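Local coordinates for probable CoA-transferase alpha subunit (Rhodococcus jostii, PDB 6COJ), which binds, together with a partner protein chain, the coenzyme A thioester of a spirolactone acid and probably acts on such acyl-CoA compounds, at residues V65-P70 / M115-V120; V89-D92 / Y97-W100. The protein carries 1 engineered substitution. All blocks are in the same frame, centred on the assembly; numbering follows the deposited sequence.

Contact 1: V65-P70 / M115-V120; sequences VTYGGP and MDAGMV. Engineered in segment 115-120: A117 (natural residue Glu).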
loop_
_atom_site.group_PDB
_atom_site.type_symbol
_atom_site.label_atom_id
_atom_site.label_comp_id
_atom_site.label_asym_id
_atom_site.label_seq_id
_atom_site.Cartn_x
_atom_site.Cartn_y
_atom_site.Cartn_z
ATOM N N VAL A 65 -14.696 5.624 -13.648
ATOM C CA VAL A 65 -13.294 5.323 -13.345
ATOM C C VAL A 65 -13.218 3.823 -13.107
ATOM O O VAL A 65 -13.889 3.309 -12.204
ATOM C CB VAL A 65 -12.804 6.087 -12.103
ATOM C CG1 VAL A 65 -11.361 5.729 -11.801
ATOM C CG2 VAL A 65 -12.951 7.590 -12.304
ATOM N N THR A 66 -12.423 3.116 -13.909
ATOM C CA THR A 66 -12.483 1.661 -13.820
ATOM C C THR A 66 -11.274 1.029 -14.492
ATOM O O THR A 66 -10.659 1.617 -15.385
ATOM C CB THR A 66 -13.772 1.140 -14.475
ATOM O OG1 THR A 66 -13.899 -0.266 -14.218
ATOM C CG2 THR A 66 -13.763 1.395 -15.989
ATOM N N TYR A 67 -10.941 -0.177 -14.040
ATOM C CA TYR A 67 -10.166 -1.119 -14.838
ATOM C C TYR A 67 -11.200 -1.875 -15.654
ATOM O O TYR A 67 -11.828 -2.815 -15.164
ATOM C CB TYR A 67 -9.381 -2.055 -13.932
ATOM C CG TYR A 67 -8.182 -1.424 -13.260
ATOM C CD1 TYR A 67 -7.097 -0.965 -14.013
ATOM C CD2 TYR A 67 -8.119 -1.302 -11.872
ATOM C CE1 TYR A 67 -5.970 -0.418 -13.386
ATOM C CE2 TYR A 67 -6.997 -0.764 -11.243
ATOM C CZ TYR A 67 -5.931 -0.323 -12.008
ATOM O OH TYR A 67 -4.823 0.192 -11.358
ATOM N N GLY A 68 -11.400 -1.439 -16.897
ATOM C CA GLY A 68 -12.647 -1.725 -17.591
ATOM C C GLY A 68 -12.807 -3.149 -18.097
ATOM O O GLY A 68 -11.861 -3.811 -18.518
ATOM N N GLY A 69 -14.065 -3.585 -18.091
ATOM C CA GLY A 69 -14.481 -4.840 -18.671
ATOM C C GLY A 69 -15.905 -4.723 -19.178
ATOM O O GLY A 69 -16.316 -3.678 -19.692
ATOM N N PRO A 70 -16.697 -5.789 -19.028
ATOM C CA PRO A 70 -18.090 -5.744 -19.506
ATOM C C PRO A 70 -18.981 -4.812 -18.702
ATOM O O PRO A 70 -20.096 -4.510 -19.156
ATOM C CB PRO A 70 -18.550 -7.200 -19.387
ATOM C CG PRO A 70 -17.697 -7.763 -18.253
ATOM C CD PRO A 70 -16.351 -7.089 -18.424
ATOM N N MET A 115 -5.175 5.950 -19.385
ATOM C CA MET A 115 -3.948 6.140 -18.625
ATOM C C MET A 115 -3.267 4.800 -18.415
ATOM O O MET A 115 -3.871 3.739 -18.584
ATOM C CB MET A 115 -4.235 6.815 -17.280
ATOM C CG MET A 115 -4.995 5.934 -16.299
ATOM S SD MET A 115 -5.470 6.820 -14.795
ATOM C CE MET A 115 -7.187 7.207 -15.169
ATOM N N ASP A 116 -1.988 4.852 -18.043
ATOM C CA ASP A 116 -1.300 3.621 -17.675
ATOM C C ASP A 116 -2.032 2.943 -16.515
ATOM O O ASP A 116 -2.587 3.609 -15.638
ATOM C CB ASP A 116 0.145 3.919 -17.282
ATOM C CG ASP A 116 0.853 2.699 -16.739
ATOM O OD1 ASP A 116 1.380 1.901 -17.548
ATOM O OD2 ASP A 116 0.861 2.533 -15.504
ATOM N N ALA A 117 -2.063 1.608 -16.523
ATOM C CA ALA A 117 -2.820 0.900 -15.495
ATOM C C ALA A 117 -2.361 1.264 -14.083
ATOM O O ALA A 117 -3.176 1.327 -13.159
ATOM C CB ALA A 117 -2.760 -0.608 -15.731
ATOM N N GLY A 118 -1.063 1.516 -13.896
ATOM C CA GLY A 118 -0.583 1.897 -12.574
ATOM C C GLY A 118 -1.032 3.272 -12.143
ATOM O O GLY A 118 -1.043 3.562 -10.934
ATOM N N MET A 119 -1.401 4.131 -13.104
ATOM C CA MET A 119 -1.891 5.458 -12.766
ATOM C C MET A 119 -3.269 5.408 -12.123
ATOM O O MET A 119 -3.606 6.297 -11.335
ATOM C CB MET A 119 -1.903 6.352 -14.003
ATOM C CG MET A 119 -0.508 6.703 -14.506
ATOM S SD MET A 119 -0.532 7.522 -16.119
ATOM C CE MET A 119 -1.384 9.051 -15.732
ATOM N N VAL A 120 -4.091 4.408 -12.463
ATOM C CA VAL A 120 -5.381 4.264 -11.792
ATOM C C VAL A 120 -5.176 4.039 -10.300
ATOM O O VAL A 120 -5.750 4.743 -9.463
ATOM C CB VAL A 120 -6.213 3.135 -12.424
ATOM C CG1 VAL A 120 -7.531 3.007 -11.686
ATOM C CG2 VAL A 120 -6.496 3.425 -13.903
#

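Contact 2: V89-D92 / Y97-W100; sequences VSLD and YDPW. With F8G (S-{(3R,5R,9R)-1-[(2R,3S,4R,5R)-5-(6-amino-9H-purin-9-yl)-4-hydroxy-3-(phosphonooxy)tetrahydrofuran-2-yl]-3,5,9-trihydroxy-8,8-dimethyl-3,5-dioxido-10,14-dioxo-2,4,6-trioxa-11,15-diaza-3lambda~5~,5lambda~5~-diphosphaheptadecan-17-yl} (5R,10R)-7-hydroxy-10-methyl-2-oxo-1-oxaspiro[4.5]dec-6-ene-6-carbothioate (non-preferred name)), chain E.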
loop_
_atom_site.group_PDB
_atom_site.type_symbol
_atom_site.label_atom_id
_atom_site.label_comp_id
_atom_site.label_asym_id
_atom_site.label_seq_id
_atom_site.Cartn_x
_atom_site.Cartn_y
_atom_site.Cartn_z
ATOM N N VAL A 89 -9.425 -1.600 -21.164
ATOM C CA VAL A 89 -10.720 -2.272 -21.213
ATOM C C VAL A 89 -10.485 -3.648 -21.817
ATOM O O VAL A 89 -9.960 -3.757 -22.931
ATOM C CB VAL A 89 -11.771 -1.497 -22.032
ATOM C CG1 VAL A 89 -13.100 -2.264 -22.024
ATOM C CG2 VAL A 89 -11.951 -0.084 -21.467
ATOM N N SER A 90 -10.835 -4.699 -21.072
ATOM C CA SER A 90 -10.584 -6.052 -21.551
ATOM C C SER A 90 -11.645 -6.996 -21.018
ATOM O O SER A 90 -12.096 -6.857 -19.875
ATOM C CB SER A 90 -9.214 -6.562 -21.090
ATOM O OG SER A 90 -8.974 -7.870 -21.594
ATOM N N LEU A 91 -12.036 -7.955 -21.863
ATOM C CA LEU A 91 -12.875 -9.068 -21.443
ATOM C C LEU A 91 -12.068 -10.246 -20.903
ATOM O O LEU A 91 -12.663 -11.233 -20.465
ATOM C CB LEU A 91 -13.777 -9.518 -22.597
ATOM C CG LEU A 91 -14.768 -8.475 -23.134
ATOM C CD1 LEU A 91 -15.606 -9.055 -24.268
ATOM C CD2 LEU A 91 -15.670 -7.955 -22.024
ATOM N N ASP A 92 -10.733 -10.174 -20.956
ATOM C CA ASP A 92 -9.818 -11.188 -20.421
ATOM C C ASP A 92 -9.771 -12.477 -21.239
ATOM O O ASP A 92 -8.719 -13.118 -21.328
ATOM C CB ASP A 92 -10.055 -11.451 -18.930
ATOM C CG ASP A 92 -9.446 -10.374 -18.056
ATOM O OD1 ASP A 92 -8.288 -9.982 -18.324
ATOM O OD2 ASP A 92 -10.117 -9.898 -17.118
ATOM N N TYR A 97 -11.436 -7.646 -26.697
ATOM C CA TYR A 97 -11.898 -6.270 -26.704
ATOM C C TYR A 97 -13.397 -6.260 -26.440
ATOM O O TYR A 97 -14.132 -7.107 -26.952
ATOM C CB TYR A 97 -11.585 -5.626 -28.056
ATOM C CG TYR A 97 -10.143 -5.826 -28.497
ATOM C CD1 TYR A 97 -9.090 -5.712 -27.589
ATOM C CD2 TYR A 97 -9.838 -6.148 -29.814
ATOM C CE1 TYR A 97 -7.771 -5.902 -27.989
ATOM C CE2 TYR A 97 -8.530 -6.344 -30.219
ATOM C CZ TYR A 97 -7.501 -6.220 -29.303
ATOM O OH TYR A 97 -6.197 -6.413 -29.726
ATOM N N ASP A 98 -13.848 -5.339 -25.600
ATOM C CA ASP A 98 -15.284 -5.235 -25.372
ATOM C C ASP A 98 -15.932 -4.526 -26.554
ATOM O O ASP A 98 -15.547 -3.395 -26.874
ATOM C CB ASP A 98 -15.611 -4.501 -24.080
ATOM C CG ASP A 98 -17.111 -4.437 -23.838
ATOM O OD1 ASP A 98 -17.780 -3.586 -24.460
ATOM O OD2 ASP A 98 -17.641 -5.265 -23.066
ATOM N N PRO A 99 -16.916 -5.139 -27.213
ATOM C CA PRO A 99 -17.454 -4.557 -28.452
ATOM C C PRO A 99 -18.313 -3.332 -28.222
ATOM O O PRO A 99 -18.446 -2.513 -29.138
ATOM C CB PRO A 99 -18.273 -5.709 -29.051
ATOM C CG PRO A 99 -18.713 -6.506 -27.837
ATOM C CD PRO A 99 -17.541 -6.428 -26.872
ATOM N N TRP A 100 -18.912 -3.177 -27.040
ATOM C CA TRP A 100 -19.704 -1.979 -26.792
ATOM C C TRP A 100 -18.825 -0.784 -26.458
ATOM O O TRP A 100 -19.093 0.338 -26.907
ATOM C CB TRP A 100 -20.736 -2.228 -25.694
ATOM C CG TRP A 100 -21.981 -2.882 -26.198
ATOM C CD1 TRP A 100 -22.430 -4.138 -25.909
ATOM C CD2 TRP A 100 -22.931 -2.316 -27.107
ATOM N NE1 TRP A 100 -23.609 -4.387 -26.575
ATOM C CE2 TRP A 100 -23.939 -3.281 -27.314
ATOM C CE3 TRP A 100 -23.038 -1.078 -27.750
ATOM C CZ2 TRP A 100 -25.036 -3.051 -28.145
ATOM C CZ3 TRP A 100 -24.120 -0.852 -28.578
ATOM C CH2 TRP A 100 -25.108 -1.829 -28.766
HETATM C C4 F8G E . -7.184 -1.415 -38.786
HETATM C C5 F8G E . -6.191 -0.340 -38.919
HETATM C C6 F8G E . -6.679 1.059 -38.959
HETATM C C8 F8G E . -5.188 -2.284 -38.886
HETATM N N1 F8G E . -8.009 1.298 -38.872
HETATM N N3 F8G E . -8.504 -1.126 -38.703
HETATM C "C1'" F8G E . -7.148 -3.882 -38.643
HETATM C C2 F8G E . -9.025 0.244 -38.739
HETATM C "C2'" F8G E . -6.536 -4.992 -39.473
HETATM C "C3'" F8G E . -6.865 -6.202 -38.629
HETATM C "C4'" F8G E . -6.687 -5.691 -37.223
HETATM C "C5'" F8G E . -5.256 -5.902 -36.778
HETATM C CAA F8G E . 2.212 -4.616 -15.852
HETATM C CAB F8G E . 1.902 -5.123 -17.238
HETATM C CAC F8G E . 0.645 -5.273 -17.705
HETATM C CAD F8G E . -0.545 -5.302 -16.757
HETATM C CAE F8G E . -0.092 -5.224 -15.301
HETATM C CAF F8G E . 0.967 -4.158 -15.122
HETATM C CAG F8G E . 0.399 -5.350 -19.156
HETATM C CAI F8G E . -1.245 -4.952 -14.346
HETATM C CAK F8G E . -1.503 -6.498 -16.946
HETATM C CAL F8G E . -2.861 -5.970 -17.440
HETATM C CAM F8G E . -2.616 -4.483 -17.518
HETATM C CAQ F8G E . 0.733 -5.396 -21.859
HETATM C CAR F8G E . 0.341 -6.828 -22.179
HETATM C CAT F8G E . 0.047 -7.097 -24.561
HETATM C CAU F8G E . -0.960 -7.390 -25.657
HETATM C CAV F8G E . -0.477 -7.017 -27.054
HETATM C CAX F8G E . -1.389 -8.571 -28.645
HETATM C CAY F8G E . -2.388 -8.868 -29.734
HETATM C CAZ F8G E . -1.750 -8.837 -31.128
HETATM C CBA F8G E . -2.848 -8.946 -32.175
HETATM C CBM F8G E . -1.025 -7.513 -31.320
HETATM C CBN F8G E . -0.785 -9.998 -31.338
HETATM N N6 F8G E . -5.806 2.088 -39.081
HETATM N N7 F8G E . -4.986 -0.944 -38.975
HETATM N N9 F8G E . -6.501 -2.556 -38.786
HETATM N NAS F8G E . -0.487 -6.912 -23.358
HETATM N NAW F8G E . -1.465 -7.380 -28.061
HETATM O "O2'" F8G E . -7.125 -5.082 -40.773
HETATM O "O3'" F8G E . -8.244 -6.508 -38.740
HETATM O "O4'" F8G E . -6.968 -4.295 -37.287
HETATM O "O5'" F8G E . -5.010 -7.303 -36.685
HETATM O OAH F8G E . 2.868 -5.401 -17.919
HETATM O OAJ F8G E . -0.757 -5.414 -19.556
HETATM O OAN F8G E . -3.369 -3.625 -17.926
HETATM O OAO F8G E . -1.309 -4.136 -17.035
HETATM O OBB F8G E . -3.757 -7.889 -31.914
HETATM O OBD F8G E . -4.700 -7.088 -34.189
HETATM O OBJ F8G E . 1.254 -7.047 -24.760
HETATM O OBK F8G E . -0.553 -9.391 -28.299
HETATM O OBL F8G E . -2.988 -10.153 -29.510
HETATM O OBO F8G E . -5.976 -6.729 -32.107
HETATM O OBP F8G E . -5.796 -9.092 -32.910
HETATM O OBQ F8G E . -4.041 -9.288 -35.378
HETATM O OBR F8G E . -2.685 -7.214 -35.735
HETATM O OCI F8G E . -10.194 -7.917 -39.534
HETATM O OCJ F8G E . -8.345 -7.334 -41.086
HETATM O OCK F8G E . -7.960 -8.962 -39.236
HETATM P PBC F8G E . -5.104 -7.756 -32.781
HETATM P PBE F8G E . -4.062 -7.783 -35.488
HETATM P PCH F8G E . -8.704 -7.722 -39.674
HETATM S SAP F8G E . 1.604 -5.346 -20.325
HETATM O O HOH W 1 -11.392 -3.241 -25.280
#

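Contact 1: V65-P70 / M115-V120
Y67 and A117 mark the nearest approach of the two backbones, CA to CA 7.6 Å, and the tyrosine side chain spans the gap from a corner of the chain to the first turn of helix 117-128. CG of Y67 lies anti to its carbonyl carbon (chi1 -74°), and the ring reaches out from there until its hydroxyl meets the helix backbone. Y67 OH donates to A117 O at 2.7 Å; the carbonyl oxygen stands at the edge of the ring and in its plane, while the hydroxyl is tilted 27° from the carbonyl plane. A117 O otherwise takes a weak bond from V120 N at 3.3 Å, and Y67 OH also has a weak hydrogen bond with K121 N, a second link to the first turn of the helix. V120 approaches from the opposite direction: its CG1 lies over one ring face, 4.0 Å from the Y67 centroid and displaced toward the rim, a CH-pi contact, and V120 CB lies 3.5 Å from Y67 CZ. CB of A117, a residue engineered in place of glutamate, lies 4.0 Å from Y67 CE1. A phenylalanine here would probably leave A117 O without its hydroxyl donor and the ring with no polar tether to the helix. D116 N-caps the helix, its OD2 accepting from G118 N at 2.7 Å from above the carboxylate plane. W41 and F202 also meet the Y67 ring. A117 lines the acyl-CoA pocket, and the contact ties the loop after strand 62-65, in the parallel sheet of this CoA-transferase-family chain, to the N-terminus of a pocket helix.

Contact 2: V89-D92 / Y97-W100
V89 starts the contact by resting its CG1 methyl on D98 CB, 3.9 Å away. A water donates to V89 O at 2.8 Å and accepts from D98 N at 3.2 Å, linking two backbones that share no direct hydrogen bond. S90 shapes its own loop: its OG accepts from D92 N at 3.0 Å in an ST turn. L91 does most of the packing. With CG beside the backbone N (chi1 -61°), its two methyls fork around D98, CD1 lying 3.6 Å from Y97 O and near the P99 ring, CD2 lying 3.5 Å from D98 OD2. That carboxylate oxygen has its polar partner in Y271 OH; the other, OD1, caps helix 99-106, accepting weakly from W100 N and also from F101 N. The Y97 side chain leaves segment 97-100 on the side away from segment 89-92, and its hydroxyl ends beside F8G. Y97 OH lies 2.4 Å from the pyrophosphate oxygen OBO of F8G, at the ring edge and in its plane; the contact fits a hydrogen bond given by the hydroxyl, but at this very short distance its details are doubtful. L91 packs against the turn that leads into helix 99-106, D98 caps that helix, and Y97 carries the contact to the pyrophosphate end of the acyl-CoA pocket.

In the fold
Along the chain the order is 65-70, 89-92, 97-100, 115-120, so contact 2 is made entirely within the span that contact 1 bridges; their centres lie about 12 Å apart. Segment 65-70 meets both segments of contact 2: G68 O probably accepts a hydrogen bond from S90 N at 2.9 Å, and P70, at the start of helix 70-77, packs on L91 and on D98. Segments 65-70, 89-92 and 115-120 follow strands 62-65, 88-89 and 111-114. Strands 62-65 and 111-114 belong to the seven-stranded parallel sheet. Both contacts border one elongated ligand, contact 1 through A117 near the spirolactone and contact 2 through Y97 at the pyrophosphate.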